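Local coordinates for protein formate dehydrogenase (Staphylococcus aureus, PDB 6TTB) that binds NAD and probably catalyses the NAD-dependent oxidation of formate to carbon dioxide in Staphylococcus aureus, at residues L84-D88 with K107-L111; R102-E106 with E131-G135; L289-Q295 with T315-N319. All blocks are in the same frame, centred on the assembly; numbering follows the deposited sequence.

Contact 1: residues L84-D88 with K107-L111; sequences LPDMD and KAPNL
The methyl end of M87 rests on the fork of L111. Its CE atom lies 3.6 Å from both CD1 and CD2 of L111, so it touches the two branches about equally. The two side chains run side by side and point the same way. CG of M87 stands between its own backbone N and carbonyl carbon (chi1 71°). The chain then runs extended, which carries the methyl across to 107-111. The same CE also meets CB of A108 at 4.0 Å. Beside it, L84 adds a looser contact, with CD1 4.3 Å from CB of A108. L84 also brings CG to 4.0 Å from CB of K107, the two side chains crossing at a slant. The K107 chain then bends away from 84-88.

These are two loops that lead into neighbouring parallel strands, 89-92 and 113-116. The strands belong to a five-stranded sheet with order 2-1-3-4-5, the flavodoxin-like fold expected of the catalytic domain in this dehydrogenase family. Just before the strands the two backbones come close. CA of D88 faces O of N110 at 3.5 Å, with an angle of 165° at the hydrogen. CA of L111 lies 3.5 Å from O of D88. Both are CA-H...O contacts. N110 points toward 84-88 and brings its CB close to the carbonyls of D86 and M87.

A type I turn from A108 to L111 shapes 107-111. The backbone bond from L111 N to A108 O closes it. The carboxylate of D88 turns to partners outside: OD2 forms a salt bridge with K112, and OD1 accepts from the backbone N of K34. K112 also bonds O of N110, so one lysine serves both loops. M100 packs against M87 and L111.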
ATOM      1  N   LEU A  84      -5.364 -37.629  18.388  1.00 30.91           N
ATOM      2  CA  LEU A  84      -3.974 -37.807  18.673  1.00 24.16           C
ATOM      3  C   LEU A  84      -3.611 -39.307  18.743  1.00 27.95           C
ATOM      4  O   LEU A  84      -2.479 -39.697  18.380  1.00 31.01           O
ATOM      5  CB  LEU A  84      -3.810 -37.122  20.017  1.00 25.26           C
ATOM      6  CG  LEU A  84      -2.968 -35.855  20.022  1.00 24.15           C
ATOM      7  CD1 LEU A  84      -2.801 -35.264  18.623  1.00 22.66           C
ATOM      8  CD2 LEU A  84      -3.504 -34.863  21.002  1.00 21.61           C
ATOM      9  N   PRO A  85      -4.472 -40.185  19.376  1.00 29.63           N
ATOM     10  CA  PRO A  85      -4.155 -41.614  19.516  1.00 22.09           C
ATOM     11  C   PRO A  85      -3.943 -42.343  18.211  1.00 24.43           C
ATOM     12  O   PRO A  85      -3.400 -43.455  18.220  1.00 27.22           O
ATOM     13  CB  PRO A  85      -5.374 -42.211  20.222  1.00 20.19           C
ATOM     14  CG  PRO A  85      -5.861 -41.055  21.061  1.00 22.73           C
ATOM     15  CD  PRO A  85      -5.648 -39.816  20.197  1.00 24.30           C
ATOM     16  N   ASP A  86      -4.400 -41.743  17.091  1.00 26.59           N
ATOM     17  CA  ASP A  86      -4.503 -42.531  15.874  1.00 28.08           C
ATOM     18  C   ASP A  86      -4.225 -41.711  14.619  1.00 30.25           C
ATOM     19  O   ASP A  86      -3.922 -42.263  13.576  1.00 35.56           O
ATOM     20  CB  ASP A  86      -5.762 -43.392  15.828  1.00 28.14           C
ATOM     21  CG  ASP A  86      -6.997 -42.709  16.397  1.00 32.73           C
ATOM     22  OD1 ASP A  86      -6.877 -41.513  16.772  1.00 43.83           O
ATOM     23  OD2 ASP A  86      -8.094 -43.357  16.401  1.00 26.65           O
ATOM     24  N   MET A  87      -4.181 -40.409  14.733  1.00 32.30           N
ATOM     25  CA  MET A  87      -3.848 -39.689  13.523  1.00 30.57           C
ATOM     26  C   MET A  87      -2.495 -40.166  12.974  1.00 29.40           C
ATOM     27  O   MET A  87      -1.542 -40.350  13.718  1.00 31.14           O
ATOM     28  CB  MET A  87      -3.853 -38.189  13.763  1.00 28.14           C
ATOM     29  CG  MET A  87      -2.739 -37.712  14.585  1.00 27.03           C
ATOM     30  SD  MET A  87      -2.883 -35.905  14.901  1.00 28.26           S
ATOM     31  CE  MET A  87      -1.172 -35.629  15.334  1.00 32.47           C
ATOM     32  N   ASP A  88      -2.442 -40.391  11.654  1.00 33.64           N
ATOM     33  CA  ASP A  88      -1.226 -40.809  10.951  1.00 35.08           C
ATOM     34  C   ASP A  88      -0.493 -39.573  10.417  1.00 31.71           C
ATOM     35  O   ASP A  88       0.732 -39.559  10.286  1.00 26.68           O
ATOM     36  CB  ASP A  88      -1.578 -41.671   9.749  1.00 37.91           C
ATOM     37  CG  ASP A  88      -1.844 -43.113  10.102  1.00 42.65           C
ATOM     38  OD1 ASP A  88      -3.027 -43.453  10.440  1.00 37.73           O
ATOM     39  OD2 ASP A  88      -0.903 -43.885  10.002  1.00 44.05           O
ATOM     40  N   LYS A 107       1.557 -37.957  22.788  1.00 27.31           N
ATOM     41  CA  LYS A 107       0.228 -38.562  22.705  1.00 31.80           C
ATOM     42  C   LYS A 107      -0.074 -39.174  21.322  1.00 31.96           C
ATOM     43  O   LYS A 107      -1.096 -39.838  21.169  1.00 26.89           O
ATOM     44  CB  LYS A 107      -0.849 -37.508  22.986  1.00 27.82           C
ATOM     45  CG  LYS A 107      -1.642 -37.688  24.276  1.00 28.58           C
ATOM     46  CD  LYS A 107      -1.176 -36.799  25.438  1.00 34.98           C
ATOM     47  CE  LYS A 107      -2.296 -36.235  26.305  1.00 35.29           C
ATOM     48  NZ  LYS A 107      -2.895 -34.994  25.732  1.00 31.53           N
ATOM     49  N   ALA A 108       0.771 -38.920  20.308  1.00 30.85           N
ATOM     50  CA  ALA A 108       0.424 -39.356  18.954  1.00 26.12           C
ATOM     51  C   ALA A 108       1.396 -40.437  18.455  1.00 27.15           C
ATOM     52  O   ALA A 108       2.180 -40.241  17.528  1.00 22.74           O
ATOM     53  CB  ALA A 108       0.358 -38.190  18.017  1.00 26.39           C
ATOM     54  N   PRO A 109       1.237 -41.678  18.938  1.00 27.26           N
ATOM     55  CA  PRO A 109       2.080 -42.774  18.523  1.00 25.75           C
ATOM     56  C   PRO A 109       1.861 -43.208  17.091  1.00 26.91           C
ATOM     57  O   PRO A 109       2.470 -44.175  16.621  1.00 30.44           O
ATOM     58  CB  PRO A 109       1.588 -43.904  19.472  1.00 33.09           C
ATOM     59  CG  PRO A 109       0.136 -43.590  19.753  1.00 25.09           C
ATOM     60  CD  PRO A 109       0.189 -42.093  19.885  1.00 29.73           C
ATOM     61  N   ASN A 110       0.953 -42.560  16.382  1.00 28.78           N
ATOM     62  CA  ASN A 110       0.764 -43.050  15.018  1.00 35.37           C
ATOM     63  C   ASN A 110       1.319 -42.068  13.985  1.00 32.02           C
ATOM     64  O   ASN A 110       1.339 -42.348  12.790  1.00 39.54           O
ATOM     65  CB  ASN A 110      -0.667 -43.514  14.779  1.00 38.95           C
ATOM     66  CG  ASN A 110      -0.936 -44.783  15.538  1.00 40.41           C
ATOM     67  OD1 ASN A 110      -0.834 -45.877  14.977  1.00 30.60           O
ATOM     68  ND2 ASN A 110      -1.116 -44.651  16.846  1.00 50.32           N
ATOM     69  N   LEU A 111       1.779 -40.940  14.472  1.00 25.03           N
ATOM     70  CA  LEU A 111       1.875 -39.771  13.633  1.00 23.20           C
ATOM     71  C   LEU A 111       3.247 -39.777  12.941  1.00 21.60           C
ATOM     72  O   LEU A 111       4.259 -40.096  13.527  1.00 20.81           O
ATOM     73  CB  LEU A 111       1.709 -38.572  14.550  1.00 20.79           C
ATOM     74  CG  LEU A 111       2.209 -37.265  13.984  1.00 19.25           C
ATOM     75  CD1 LEU A 111       1.275 -36.782  12.896  1.00 23.44           C
ATOM     76  CD2 LEU A 111       2.327 -36.250  15.081  1.00 17.87           C
TER

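Contact 2: residues R102-E106 with E131-G135; sequences RERIE and EHNIG
Two nitrogens of R102 converge on a single oxygen of E131. NH2 lies 2.8 Å from OE2 of E131, and NH1 lies 3.1 Å from the same OE2. The grip is end-on, yet it is not the usual pairing of two nitrogens with two oxygens. From R102, OE1 of E131 receives a weak bond, through NH1. The guanidinium and carboxylate planes are 55° apart, which is consistent with this uneven grip. Both nitrogens come to OE2 from the same face of the carboxylate. NH2 comes on the syn side, moderately out of plane, while NH1 comes from well above the plane. The bend at chi3 (-86°) turns the end of R102, whose chain is extended up to that point. NH2 also has a longer salt bridge to E106 OE2, so R102, E106 and E131 form a network.

Deeper in, buried I105 lays its CG2 methyl over one face of the H132 imidazole, a CH-pi contact 3.7 Å from the ring centroid. The same methyl touches CD1 of I134 at 3.8 Å. CG of E106 approaches NE2 of H132 obliquely at 3.4 Å. The ring is also held by ND1, which is hydrogen-bonded to O of A128. A Schellman motif at N133 ends helix 126-131 and sends the chain into strand 135-138. Helix 102-106 thus packs on the C-terminal end of its neighbour helix, on one side of the parallel sheet. A128 and A129 also pack on I105 and extend the apolar patch.

E106 and E131 are like charges, and R102 probably offsets both. E106 OE2 might raise the proton affinity of the H132 ring, but R102 would oppose it, and the net effect is unclear.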
ATOM      1  N   ARG A 102       5.375 -30.737  22.090  1.00 29.84           N
ATOM      2  CA  ARG A 102       5.855 -32.003  22.585  1.00 26.80           C
ATOM      3  C   ARG A 102       4.704 -32.723  23.247  1.00 23.67           C
ATOM      4  O   ARG A 102       4.518 -33.889  23.026  1.00 25.53           O
ATOM      5  CB  ARG A 102       6.915 -31.756  23.648  1.00 29.99           C
ATOM      6  CG  ARG A 102       7.669 -32.999  24.080  1.00 28.77           C
ATOM      7  CD  ARG A 102       8.725 -32.395  24.957  1.00 28.68           C
ATOM      8  NE  ARG A 102       9.885 -31.979  24.179  1.00 32.39           N
ATOM      9  CZ  ARG A 102      10.753 -32.835  23.644  1.00 27.81           C
ATOM     10  NH1 ARG A 102      11.852 -32.405  23.029  1.00 23.83           N
ATOM     11  NH2 ARG A 102      10.544 -34.128  23.797  1.00 31.46           N
ATOM     12  N   GLU A 103       3.961 -32.011  24.098  1.00 30.10           N
ATOM     13  CA  GLU A 103       2.875 -32.609  24.871  1.00 27.96           C
ATOM     14  C   GLU A 103       2.023 -33.415  23.909  1.00 31.21           C
ATOM     15  O   GLU A 103       1.937 -34.627  24.037  1.00 36.41           O
ATOM     16  CB  GLU A 103       2.078 -31.556  25.667  1.00 23.95           C
ATOM     17  N   ARG A 104       1.561 -32.761  22.826  1.00 31.86           N
ATOM     18  CA  ARG A 104       0.655 -33.408  21.881  1.00 27.66           C
ATOM     19  C   ARG A 104       1.345 -34.534  21.081  1.00 24.50           C
ATOM     20  O   ARG A 104       0.704 -35.488  20.690  1.00 27.71           O
ATOM     21  CB  ARG A 104       0.046 -32.371  20.951  1.00 23.65           C
ATOM     22  CG  ARG A 104      -1.439 -32.149  21.130  1.00 22.10           C
ATOM     23  CD  ARG A 104      -1.600 -30.758  20.584  1.00 27.19           C
ATOM     24  NE  ARG A 104      -2.968 -30.328  20.474  1.00 39.27           N
ATOM     25  CZ  ARG A 104      -3.445 -29.246  21.078  1.00 36.98           C
ATOM     26  NH1 ARG A 104      -2.634 -28.534  21.829  1.00 25.99           N
ATOM     27  NH2 ARG A 104      -4.735 -28.925  20.982  1.00 39.54           N
ATOM     28  N   ILE A 105       2.640 -34.401  20.804  1.00 24.78           N
ATOM     29  CA  ILE A 105       3.328 -35.331  19.925  1.00 24.35           C
ATOM     30  C   ILE A 105       3.439 -36.676  20.620  1.00 26.02           C
ATOM     31  O   ILE A 105       3.213 -37.716  19.994  1.00 26.87           O
ATOM     32  CB  ILE A 105       4.722 -34.801  19.554  1.00 27.19           C
ATOM     33  CG1 ILE A 105       4.678 -33.915  18.293  1.00 22.28           C
ATOM     34  CG2 ILE A 105       5.721 -35.968  19.413  1.00 27.04           C
ATOM     35  CD1 ILE A 105       5.916 -33.062  18.128  1.00 22.53           C
ATOM     36  N   GLU A 106       3.759 -36.614  21.923  1.00 23.72           N
ATOM     37  CA  GLU A 106       3.972 -37.777  22.757  1.00 26.61           C
ATOM     38  C   GLU A 106       2.718 -38.618  22.834  1.00 25.55           C
ATOM     39  O   GLU A 106       2.829 -39.824  22.885  1.00 26.40           O
ATOM     40  CB  GLU A 106       4.495 -37.361  24.113  1.00 25.68           C
ATOM     41  CG  GLU A 106       5.996 -37.298  24.073  1.00 32.45           C
ATOM     42  CD  GLU A 106       6.590 -36.415  25.136  1.00 45.42           C
ATOM     43  OE1 GLU A 106       5.771 -35.970  26.038  1.00 42.44           O
ATOM     44  OE2 GLU A 106       7.901 -36.176  25.091  1.00 37.59           O
ATOM     45  N   GLU A 131      12.665 -36.212  17.461  1.00 25.64           N
ATOM     46  CA  GLU A 131      13.024 -37.259  18.397  1.00 28.52           C
ATOM     47  C   GLU A 131      12.065 -38.450  18.270  1.00 31.27           C
ATOM     48  O   GLU A 131      12.426 -39.558  18.622  1.00 31.86           O
ATOM     49  CB  GLU A 131      12.972 -36.730  19.824  1.00 31.33           C
ATOM     50  CG  GLU A 131      13.904 -35.560  20.107  1.00 35.01           C
ATOM     51  CD  GLU A 131      13.661 -34.955  21.505  1.00 45.25           C
ATOM     52  OE1 GLU A 131      14.594 -34.214  22.030  1.00 40.93           O
ATOM     53  OE2 GLU A 131      12.547 -35.269  22.128  1.00 33.36           O
ATOM     54  N   HIS A 132      10.833 -38.199  17.794  1.00 30.72           N
ATOM     55  CA  HIS A 132       9.805 -39.221  17.604  1.00 23.42           C
ATOM     56  C   HIS A 132       9.792 -39.672  16.148  1.00 23.40           C
ATOM     57  O   HIS A 132       8.928 -40.432  15.731  1.00 24.78           O
ATOM     58  CB  HIS A 132       8.430 -38.638  17.996  1.00 23.53           C
ATOM     59  CG  HIS A 132       8.277 -38.508  19.466  1.00 28.72           C
ATOM     60  ND1 HIS A 132       8.964 -37.560  20.191  1.00 30.41           N
ATOM     61  CD2 HIS A 132       7.663 -39.305  20.372  1.00 27.88           C
ATOM     62  CE1 HIS A 132       8.718 -37.726  21.471  1.00 33.75           C
ATOM     63  NE2 HIS A 132       7.896 -38.775  21.610  1.00 31.26           N
ATOM     64  N   ASN A 133      10.659 -39.069  15.347  1.00 22.68           N
ATOM     65  CA  ASN A 133      10.819 -39.490  13.977  1.00 26.74           C
ATOM     66  C   ASN A 133       9.528 -39.255  13.155  1.00 23.00           C
ATOM     67  O   ASN A 133       9.199 -40.023  12.264  1.00 21.39           O
ATOM     68  CB  ASN A 133      11.533 -40.843  13.909  1.00 23.55           C
ATOM     69  CG  ASN A 133      12.128 -41.067  12.553  1.00 25.34           C
ATOM     70  OD1 ASN A 133      12.161 -42.165  12.091  1.00 32.03           O
ATOM     71  ND2 ASN A 133      12.438 -40.010  11.840  1.00 33.69           N
ATOM     72  N   ILE A 134       8.860 -38.143  13.438  1.00 22.70           N
ATOM     73  CA  ILE A 134       7.838 -37.533  12.597  1.00 22.68           C
ATOM     74  C   ILE A 134       8.521 -36.619  11.568  1.00 20.93           C
ATOM     75  O   ILE A 134       9.389 -35.850  11.922  1.00 17.78           O
ATOM     76  CB  ILE A 134       6.944 -36.692  13.517  1.00 31.16           C
ATOM     77  CG1 ILE A 134       6.063 -37.525  14.422  1.00 29.60           C
ATOM     78  CG2 ILE A 134       6.147 -35.617  12.780  1.00 42.76           C
ATOM     79  CD1 ILE A 134       5.806 -36.799  15.701  1.00 36.70           C
ATOM     80  N   GLY A 135       8.056 -36.661  10.308  1.00 24.12           N
ATOM     81  CA  GLY A 135       8.549 -35.785   9.261  1.00 24.08           C
ATOM     82  C   GLY A 135       7.730 -34.510   9.217  1.00 23.79           C
ATOM     83  O   GLY A 135       6.538 -34.538   9.508  1.00 32.67           O
TER

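Contact 3: residues L289-Q295 with T315-N319; sequences LASEHLQ and TMPRN
Three backbone carbonyls of 289-295 receive the guanidinium of R318. NE donates to O of Q295 at 2.9 Å. NH2 donates twice, to O of L289 at 3.1 Å and to O of L294 at 3.2 Å. The NH2 bond to L289 is fairly straight, at 163°, while that to L294 is more bent. The L289 and L294 oxygens lie close to the guanidinium plane, whereas the Q295 oxygen is tilted from it. All three carbonyls are met by donors tilted out of their own planes. The three bonds together fix the rotation of the group. Bends at chi2 and chi3 fold the R318 chain along the Q295 carbonyl before its end reaches L289.

The L289 oxygen belongs to the last turn of helix 282-291, which E292 closes with a Schellman motif. A guanidinium here would probably interact well with the negative end of the helix dipole. The carboxylate of E292 stays farther off, with OE1 5.0 Å from R318 NH1. The amide of Q295 lies nearly parallel to the guanidinium, their planes 18° apart, but NE2 of Q295 and NE of R318, 3.4 Å apart, are both donors and do not bond.

Packing continues around L289. Its CD2 meets CE of M316 at 3.8 Å, and its CB meets CB of P317 at 3.9 Å. Within 315-319, N319 ND2 donates to O of M316 at 2.9 Å, in the carbonyl plane and almost perfectly straight. This bond spans the bend through P317 and R318.

L285 and V286 of helix 282-291 also pack on M316, and Y297 of strand 294-299 touches both L289 and M316. Segment 315-319 leads into strand 319-321, next to 294-299 at the edge of the seven-stranded Rossmann-type sheet. There N319 packs against H166 of the second subunit.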
ATOM      1  N   LEU A 289       6.599   2.805  18.131  1.00 35.71           N
ATOM      2  CA  LEU A 289       5.565   3.590  17.475  1.00 32.88           C
ATOM      3  C   LEU A 289       5.103   4.714  18.421  1.00 37.78           C
ATOM      4  O   LEU A 289       5.097   5.897  18.048  1.00 43.62           O
ATOM      5  CB  LEU A 289       4.394   2.696  17.062  1.00 27.83           C
ATOM      6  CG  LEU A 289       4.429   2.025  15.671  1.00 22.84           C
ATOM      7  CD1 LEU A 289       5.542   2.516  14.831  1.00 21.33           C
ATOM      8  CD2 LEU A 289       4.465   0.520  15.781  1.00 20.30           C
ATOM      9  N   ALA A 290       4.695   4.354  19.639  1.00 34.53           N
ATOM     10  CA  ALA A 290       4.092   5.359  20.524  1.00 37.15           C
ATOM     11  C   ALA A 290       5.044   6.548  20.753  1.00 35.09           C
ATOM     12  O   ALA A 290       4.622   7.689  20.862  1.00 39.14           O
ATOM     13  CB  ALA A 290       3.632   4.751  21.828  1.00 30.01           C
ATOM     14  N   SER A 291       6.326   6.265  20.875  1.00 32.44           N
ATOM     15  CA  SER A 291       7.306   7.312  21.057  1.00 28.55           C
ATOM     16  C   SER A 291       7.640   7.999  19.719  1.00 26.34           C
ATOM     17  O   SER A 291       8.318   9.016  19.738  1.00 32.08           O
ATOM     18  CB  SER A 291       8.553   6.746  21.676  1.00 24.65           C
ATOM     19  OG  SER A 291       9.353   6.153  20.645  1.00 27.98           O
ATOM     20  N   GLU A 292       7.329   7.356  18.574  1.00 22.35           N
ATOM     21  CA  GLU A 292       7.416   7.987  17.244  1.00 23.62           C
ATOM     22  C   GLU A 292       8.861   7.966  16.746  1.00 25.71           C
ATOM     23  O   GLU A 292       9.202   8.638  15.771  1.00 23.79           O
ATOM     24  CB  GLU A 292       6.927   9.447  17.185  1.00 18.60           C
ATOM     25  CG  GLU A 292       5.891   9.770  18.226  1.00 23.50           C
ATOM     26  CD  GLU A 292       5.046  11.024  18.039  1.00 27.48           C
ATOM     27  OE1 GLU A 292       4.819  11.450  16.854  1.00 27.16           O
ATOM     28  OE2 GLU A 292       4.552  11.537  19.080  1.00 26.34           O
ATOM     29  N   HIS A 293       9.688   7.150  17.386  1.00 23.63           N
ATOM     30  CA  HIS A 293      10.887   6.724  16.724  1.00 23.91           C
ATOM     31  C   HIS A 293      10.555   6.062  15.356  1.00 24.03           C
ATOM     32  O   HIS A 293      11.195   6.354  14.347  1.00 21.23           O
ATOM     33  CB  HIS A 293      11.762   5.916  17.687  1.00 25.99           C
ATOM     34  CG  HIS A 293      13.037   5.504  17.034  1.00 31.57           C
ATOM     35  ND1 HIS A 293      13.829   6.411  16.370  1.00 25.93           N
ATOM     36  CD2 HIS A 293      13.562   4.269  16.789  1.00 33.72           C
ATOM     37  CE1 HIS A 293      14.823   5.760  15.784  1.00 35.39           C
ATOM     38  NE2 HIS A 293      14.668   4.429  16.013  1.00 31.89           N
ATOM     39  N   LEU A 294       9.543   5.194  15.316  1.00 26.13           N
ATOM     40  CA  LEU A 294       9.144   4.573  14.054  1.00 30.58           C
ATOM     41  C   LEU A 294       7.904   5.255  13.477  1.00 26.85           C
ATOM     42  O   LEU A 294       6.871   5.247  14.089  1.00 26.11           O
ATOM     43  CB  LEU A 294       8.789   3.134  14.353  1.00 32.77           C
ATOM     44  CG  LEU A 294       9.891   2.122  14.185  1.00 31.95           C
ATOM     45  CD1 LEU A 294       9.338   0.969  13.381  1.00 32.05           C
ATOM     46  CD2 LEU A 294      11.078   2.746  13.473  1.00 42.16           C
ATOM     47  N   GLN A 295       7.980   5.706  12.241  1.00 28.21           N
ATOM     48  CA  GLN A 295       6.845   6.400  11.653  1.00 29.94           C
ATOM     49  C   GLN A 295       5.671   5.449  11.453  1.00 24.72           C
ATOM     50  O   GLN A 295       4.530   5.863  11.613  1.00 29.15           O
ATOM     51  CB  GLN A 295       7.226   7.205  10.381  1.00 37.01           C
ATOM     52  CG  GLN A 295       6.328   8.421  10.120  1.00 40.63           C
ATOM     53  CD  GLN A 295       5.708   8.992  11.400  1.00 53.18           C
ATOM     54  OE1 GLN A 295       6.374   9.125  12.460  1.00 56.62           O
ATOM     55  NE2 GLN A 295       4.422   9.345  11.319  1.00 41.42           N
ATOM     56  N   THR A 315      -4.189  -2.443  17.560  1.00 23.38           N
ATOM     57  CA  THR A 315      -4.759  -1.197  18.062  1.00 23.03           C
ATOM     58  C   THR A 315      -3.660  -0.138  18.039  1.00 20.38           C
ATOM     59  O   THR A 315      -3.847   0.937  18.583  1.00 23.26           O
ATOM     60  CB  THR A 315      -5.095  -1.379  19.568  1.00 29.08           C
ATOM     61  OG1 THR A 315      -6.174  -2.281  19.625  1.00 32.28           O
ATOM     62  CG2 THR A 315      -5.419  -0.119  20.357  1.00 27.18           C
ATOM     63  N   MET A 316      -2.441  -0.518  17.677  1.00 16.26           N
ATOM     64  CA  MET A 316      -1.352   0.382  18.033  1.00 18.52           C
ATOM     65  C   MET A 316      -1.288   1.468  16.967  1.00 23.37           C
ATOM     66  O   MET A 316      -1.715   1.239  15.831  1.00 19.22           O
ATOM     67  CB  MET A 316       0.004  -0.343  18.226  1.00 17.73           C
ATOM     68  CG  MET A 316       0.707  -0.706  16.904  1.00 20.65           C
ATOM     69  SD  MET A 316       1.772  -2.129  16.934  1.00 23.72           S
ATOM     70  CE  MET A 316       2.063  -2.413  15.186  1.00 18.87           C
ATOM     71  N   PRO A 317      -0.879   2.710  17.336  1.00 29.74           N
ATOM     72  CA  PRO A 317      -0.550   3.788  16.386  1.00 31.58           C
ATOM     73  C   PRO A 317      -0.063   3.409  15.001  1.00 29.98           C
ATOM     74  O   PRO A 317       0.907   2.675  14.871  1.00 38.84           O
ATOM     75  CB  PRO A 317       0.769   4.259  17.029  1.00 34.79           C
ATOM     76  CG  PRO A 317       0.532   4.099  18.542  1.00 42.61           C
ATOM     77  CD  PRO A 317      -0.640   3.130  18.711  1.00 34.64           C
ATOM     78  N   ARG A 318      -0.625   4.037  13.982  1.00 24.90           N
ATOM     79  CA  ARG A 318       0.038   4.074  12.670  1.00 21.68           C
ATOM     80  C   ARG A 318       0.449   2.670  12.242  1.00 18.27           C
ATOM     81  O   ARG A 318       1.546   2.472  11.765  1.00 21.13           O
ATOM     82  CB  ARG A 318       1.213   5.059  12.687  1.00 17.15           C
ATOM     83  CG  ARG A 318       0.800   6.482  12.297  1.00 18.85           C
ATOM     84  CD  ARG A 318       1.506   7.673  12.901  1.00 18.11           C
ATOM     85  NE  ARG A 318       2.796   7.252  13.468  1.00 22.02           N
ATOM     86  CZ  ARG A 318       3.062   7.142  14.781  1.00 22.12           C
ATOM     87  NH1 ARG A 318       2.114   7.436  15.691  1.00 19.24           N
ATOM     88  NH2 ARG A 318       4.264   6.730  15.169  1.00 17.03           N
ATOM     89  N   ASN A 319      -0.427   1.695  12.457  1.00 17.39           N
ATOM     90  CA  ASN A 319      -0.193   0.332  11.977  1.00 18.13           C
ATOM     91  C   ASN A 319      -0.943   0.096  10.679  1.00 20.76           C
ATOM     92  O   ASN A 319      -1.987   0.732  10.462  1.00 25.90           O
ATOM     93  CB  ASN A 319      -0.522  -0.748  13.038  1.00 18.51           C
ATOM     94  CG  ASN A 319      -1.959  -1.182  13.037  1.00 16.54           C
ATOM     95  OD1 ASN A 319      -2.340  -1.989  12.222  1.00 21.02           O
ATOM     96  ND2 ASN A 319      -2.748  -0.683  13.972  1.00 13.99           N
TER

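Contacts 1 and 2 are neighbours, their centres 9 Å apart. They meet where L111 O lies 3.3 Å from I134 CG1 and where L84 CD2 lies 3.4 Å from R104 CG. Their segments alternate along the chain, and both join loops and helices around the five-stranded sheet of one domain. Contact 3 belongs to the NAD-binding domain, beyond the chain's centre. Its centre is about 45 Å from that of contact 1 and 40 Å from that of contact 2. The nearest atoms are still about 33 Å and 26 Å away. NAD lies between the two domains, as in this family, with contacts 1 and 2 toward one side and contact 3 toward the other.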